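Long-range contact in CalS11 (Micromonospora echinospora, PDB 4GF5), which probably methylates the 3'-hydroxyl of a TDP-linked rhamnose, with S-adenosylmethionine as the methyl donor: residues Y187-L192 against A214-D219. Residues are numbered along the deposited sequence; the frame is centred on the assembly and turned at random.
Sequences YFDLDL and AFDELD. With SAH (S-adenosyl-L-homocysteine), chain U.
F188 and F215 sit on one face of the mixed sheet, on adjacent parallel strands. Both have CG anti to the carbonyl carbon (chi1 -73° in F188). This shared torsion sends the rings the same way, into an offset stack tilted by 27°. The centroids are 4.9 Å apart, and F215 CE1 lies over one face of the F188 ring. F76 and helix 193-203 also pack on F188. Y187 and A214 pair on the other face, with Y187 CD2 3.8 Å from A214 CB. Two backbone bonds join the segments: F188 N to A214 O at 2.7 Å and, just past the strand end, D216 N to F188 O at 3.1 Å.

These strands, 183-188 and 211-215, end at the cofactor side of the Rossmann-like methyltransferase domain. Here the Y187 hydroxyl donates to D216 OD2 at the ring edge; the modelled bond is very short, so its length is doubtful. The D189 and D216 carboxylates face each other as like charges, planes 25° apart, OD1 to OD1 3.7 Å. D189 OD2 accepts a 2.5 Å hydrogen bond from the SAH amino N. An asparagine here would probably leave that amino group without its charged partner. D191 OD1 meets the E217 CG methylene at 3.1 Å, not a bond; N220 bonds E217 OE1. L-glutamate has been seen bound at D189, D216 and E217. The clustered carboxylates would probably raise the local negative charge, partly offset by the SAH amino group and nearby R82.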
loop_
_atom_site.group_PDB
_atom_site.type_symbol
_atom_site.label_atom_id
_atom_site.label_comp_id
_atom_site.label_asym_id
_atom_site.label_seq_id
_atom_site.Cartn_x
_atom_site.Cartn_y
_atom_site.Cartn_z
ATOM N N TYR A 187 -24.317 -13.087 -16.610
ATOM C CA TYR A 187 -24.346 -12.000 -17.576
ATOM C C TYR A 187 -25.742 -11.841 -18.186
ATOM O O TYR A 187 -26.228 -12.739 -18.906
ATOM C CB TYR A 187 -23.300 -12.219 -18.673
ATOM C CG TYR A 187 -23.040 -10.977 -19.477
ATOM C CD1 TYR A 187 -23.817 -10.662 -20.598
ATOM C CD2 TYR A 187 -22.029 -10.101 -19.112
ATOM C CE1 TYR A 187 -23.585 -9.505 -21.320
ATOM C CE2 TYR A 187 -21.797 -8.947 -19.822
ATOM C CZ TYR A 187 -22.577 -8.648 -20.921
ATOM O OH TYR A 187 -22.321 -7.493 -21.619
ATOM N N PHE A 188 -26.376 -10.703 -17.894
ATOM C CA PHE A 188 -27.732 -10.409 -18.367
ATOM C C PHE A 188 -27.722 -9.617 -19.653
ATOM O O PHE A 188 -27.204 -8.515 -19.712
ATOM C CB PHE A 188 -28.526 -9.637 -17.318
ATOM C CG PHE A 188 -28.935 -10.468 -16.151
ATOM C CD1 PHE A 188 -28.013 -10.809 -15.168
ATOM C CD2 PHE A 188 -30.235 -10.921 -16.030
ATOM C CE1 PHE A 188 -28.384 -11.586 -14.097
ATOM C CE2 PHE A 188 -30.614 -11.701 -14.945
ATOM C CZ PHE A 188 -29.691 -12.039 -13.987
ATOM N N ASP A 189 -28.318 -10.179 -20.690
ATOM C CA ASP A 189 -28.373 -9.507 -21.963
ATOM C C ASP A 189 -29.691 -9.881 -22.618
ATOM O O ASP A 189 -29.761 -10.087 -23.833
ATOM C CB ASP A 189 -27.203 -9.981 -22.830
ATOM C CG ASP A 189 -26.869 -9.015 -23.940
ATOM O OD1 ASP A 189 -27.603 -8.008 -24.091
ATOM O OD2 ASP A 189 -25.869 -9.266 -24.656
ATOM N N LEU A 190 -30.732 -10.002 -21.806
ATOM C CA LEU A 190 -32.056 -10.325 -22.327
ATOM C C LEU A 190 -32.784 -9.093 -22.889
ATOM O O LEU A 190 -33.658 -9.231 -23.749
ATOM C CB LEU A 190 -32.900 -10.977 -21.234
ATOM C CG LEU A 190 -32.399 -12.329 -20.733
ATOM C CD1 LEU A 190 -33.009 -12.661 -19.368
ATOM C CD2 LEU A 190 -32.713 -13.432 -21.761
ATOM N N ASP A 191 -32.415 -7.909 -22.385
ATOM C CA ASP A 191 -33.023 -6.606 -22.722
ATOM C C ASP A 191 -34.397 -6.377 -22.099
ATOM O O ASP A 191 -34.726 -5.252 -21.730
ATOM C CB ASP A 191 -33.097 -6.347 -24.232
ATOM C CG ASP A 191 -31.733 -6.274 -24.888
ATOM O OD1 ASP A 191 -30.706 -6.280 -24.170
ATOM O OD2 ASP A 191 -31.696 -6.214 -26.133
ATOM N N LEU A 192 -35.183 -7.443 -21.970
ATOM C CA LEU A 192 -36.589 -7.345 -21.571
ATOM C C LEU A 192 -36.854 -7.446 -20.069
ATOM O O LEU A 192 -36.177 -8.185 -19.347
ATOM C CB LEU A 192 -37.389 -8.424 -22.287
ATOM C CG LEU A 192 -37.308 -8.320 -23.807
ATOM C CD1 LEU A 192 -38.046 -9.485 -24.472
ATOM C CD2 LEU A 192 -37.884 -6.985 -24.240
ATOM N N ALA A 214 -23.713 -9.016 -13.979
ATOM C CA ALA A 214 -23.504 -7.969 -14.978
ATOM C C ALA A 214 -24.680 -7.757 -15.945
ATOM O O ALA A 214 -25.359 -8.718 -16.365
ATOM C CB ALA A 214 -22.214 -8.240 -15.749
ATOM N N PHE A 215 -24.891 -6.492 -16.310
ATOM C CA PHE A 215 -26.003 -6.082 -17.173
ATOM C C PHE A 215 -25.501 -5.318 -18.373
ATOM O O PHE A 215 -24.668 -4.420 -18.243
ATOM C CB PHE A 215 -26.994 -5.187 -16.425
ATOM C CG PHE A 215 -27.669 -5.861 -15.278
ATOM C CD1 PHE A 215 -28.825 -6.599 -15.474
ATOM C CD2 PHE A 215 -27.145 -5.766 -14.001
ATOM C CE1 PHE A 215 -29.446 -7.232 -14.415
ATOM C CE2 PHE A 215 -27.762 -6.390 -12.938
ATOM C CZ PHE A 215 -28.915 -7.120 -13.142
ATOM N N ASP A 216 -26.033 -5.656 -19.538
ATOM C CA ASP A 216 -25.609 -5.044 -20.784
ATOM C C ASP A 216 -26.383 -3.755 -21.135
ATOM O O ASP A 216 -25.894 -2.936 -21.906
ATOM C CB ASP A 216 -25.744 -6.073 -21.907
ATOM C CG ASP A 216 -24.862 -5.760 -23.097
ATOM O OD1 ASP A 216 -25.336 -5.063 -24.016
ATOM O OD2 ASP A 216 -23.700 -6.227 -23.113
ATOM N N GLU A 217 -27.587 -3.582 -20.580
ATOM C CA GLU A 217 -28.458 -2.457 -20.979
ATOM C C GLU A 217 -29.063 -1.687 -19.801
ATOM O O GLU A 217 -30.122 -1.061 -19.931
ATOM C CB GLU A 217 -29.607 -2.949 -21.879
ATOM C CG GLU A 217 -29.174 -3.761 -23.104
ATOM C CD GLU A 217 -28.709 -2.896 -24.277
ATOM O OE1 GLU A 217 -28.088 -1.831 -24.049
ATOM O OE2 GLU A 217 -28.977 -3.282 -25.438
ATOM N N LEU A 218 -28.381 -1.698 -18.666
ATOM C CA LEU A 218 -28.995 -1.239 -17.430
ATOM C C LEU A 218 -29.541 0.192 -17.488
ATOM O O LEU A 218 -30.639 0.451 -17.007
ATOM C CB LEU A 218 -28.027 -1.388 -16.263
ATOM C CG LEU A 218 -28.666 -1.065 -14.925
ATOM C CD1 LEU A 218 -29.686 -2.142 -14.628
ATOM C CD2 LEU A 218 -27.609 -0.973 -13.837
ATOM N N ASP A 219 -28.797 1.118 -18.079
ATOM C CA ASP A 219 -29.262 2.499 -18.103
ATOM C C ASP A 219 -29.484 3.007 -19.520
ATOM O O ASP A 219 -29.306 4.194 -19.801
ATOM C CB ASP A 219 -28.308 3.409 -17.329
ATOM C CG ASP A 219 -26.872 3.297 -17.813
ATOM O OD1 ASP A 219 -26.559 2.319 -18.523
ATOM O OD2 ASP A 219 -26.049 4.175 -17.472
HETATM N N SAH U . -25.457 -11.449 -25.828
HETATM C CA SAH U . -25.571 -11.353 -27.281
HETATM C CB SAH U . -26.771 -10.487 -27.701
HETATM C CG SAH U . -28.110 -10.911 -27.085
HETATM S SD SAH U . -29.545 -10.258 -27.993
HETATM C C SAH U . -24.252 -10.913 -27.931
HETATM O O SAH U . -24.172 -10.689 -29.153
HETATM O OXT SAH U . -23.230 -10.779 -27.248
HETATM C "C5'" SAH U . -30.696 -10.626 -26.664
HETATM C "C4'" SAH U . -31.127 -12.078 -26.695
HETATM O "O4'" SAH U . -31.915 -12.336 -25.544
HETATM C "C3'" SAH U . -31.974 -12.408 -27.928
HETATM O "O3'" SAH U . -31.340 -13.426 -28.671
HETATM C "C2'" SAH U . -33.289 -12.908 -27.356
HETATM O "O2'" SAH U . -33.802 -14.031 -28.039
HETATM C "C1'" SAH U . -32.920 -13.253 -25.916
HETATM N N9 SAH U . -34.101 -13.215 -25.036
HETATM C C8 SAH U . -34.890 -12.140 -24.695
HETATM N N7 SAH U . -35.870 -12.600 -23.876
HETATM C C5 SAH U . -35.714 -13.936 -23.701
HETATM C C6 SAH U . -36.423 -14.895 -22.983
HETATM N N6 SAH U . -37.501 -14.553 -22.280
HETATM N N1 SAH U . -35.993 -16.218 -23.003
HETATM C C2 SAH U . -34.881 -16.577 -23.736
HETATM N N3 SAH U . -34.185 -15.624 -24.458
HETATM C C4 SAH U . -34.600 -14.331 -24.429
#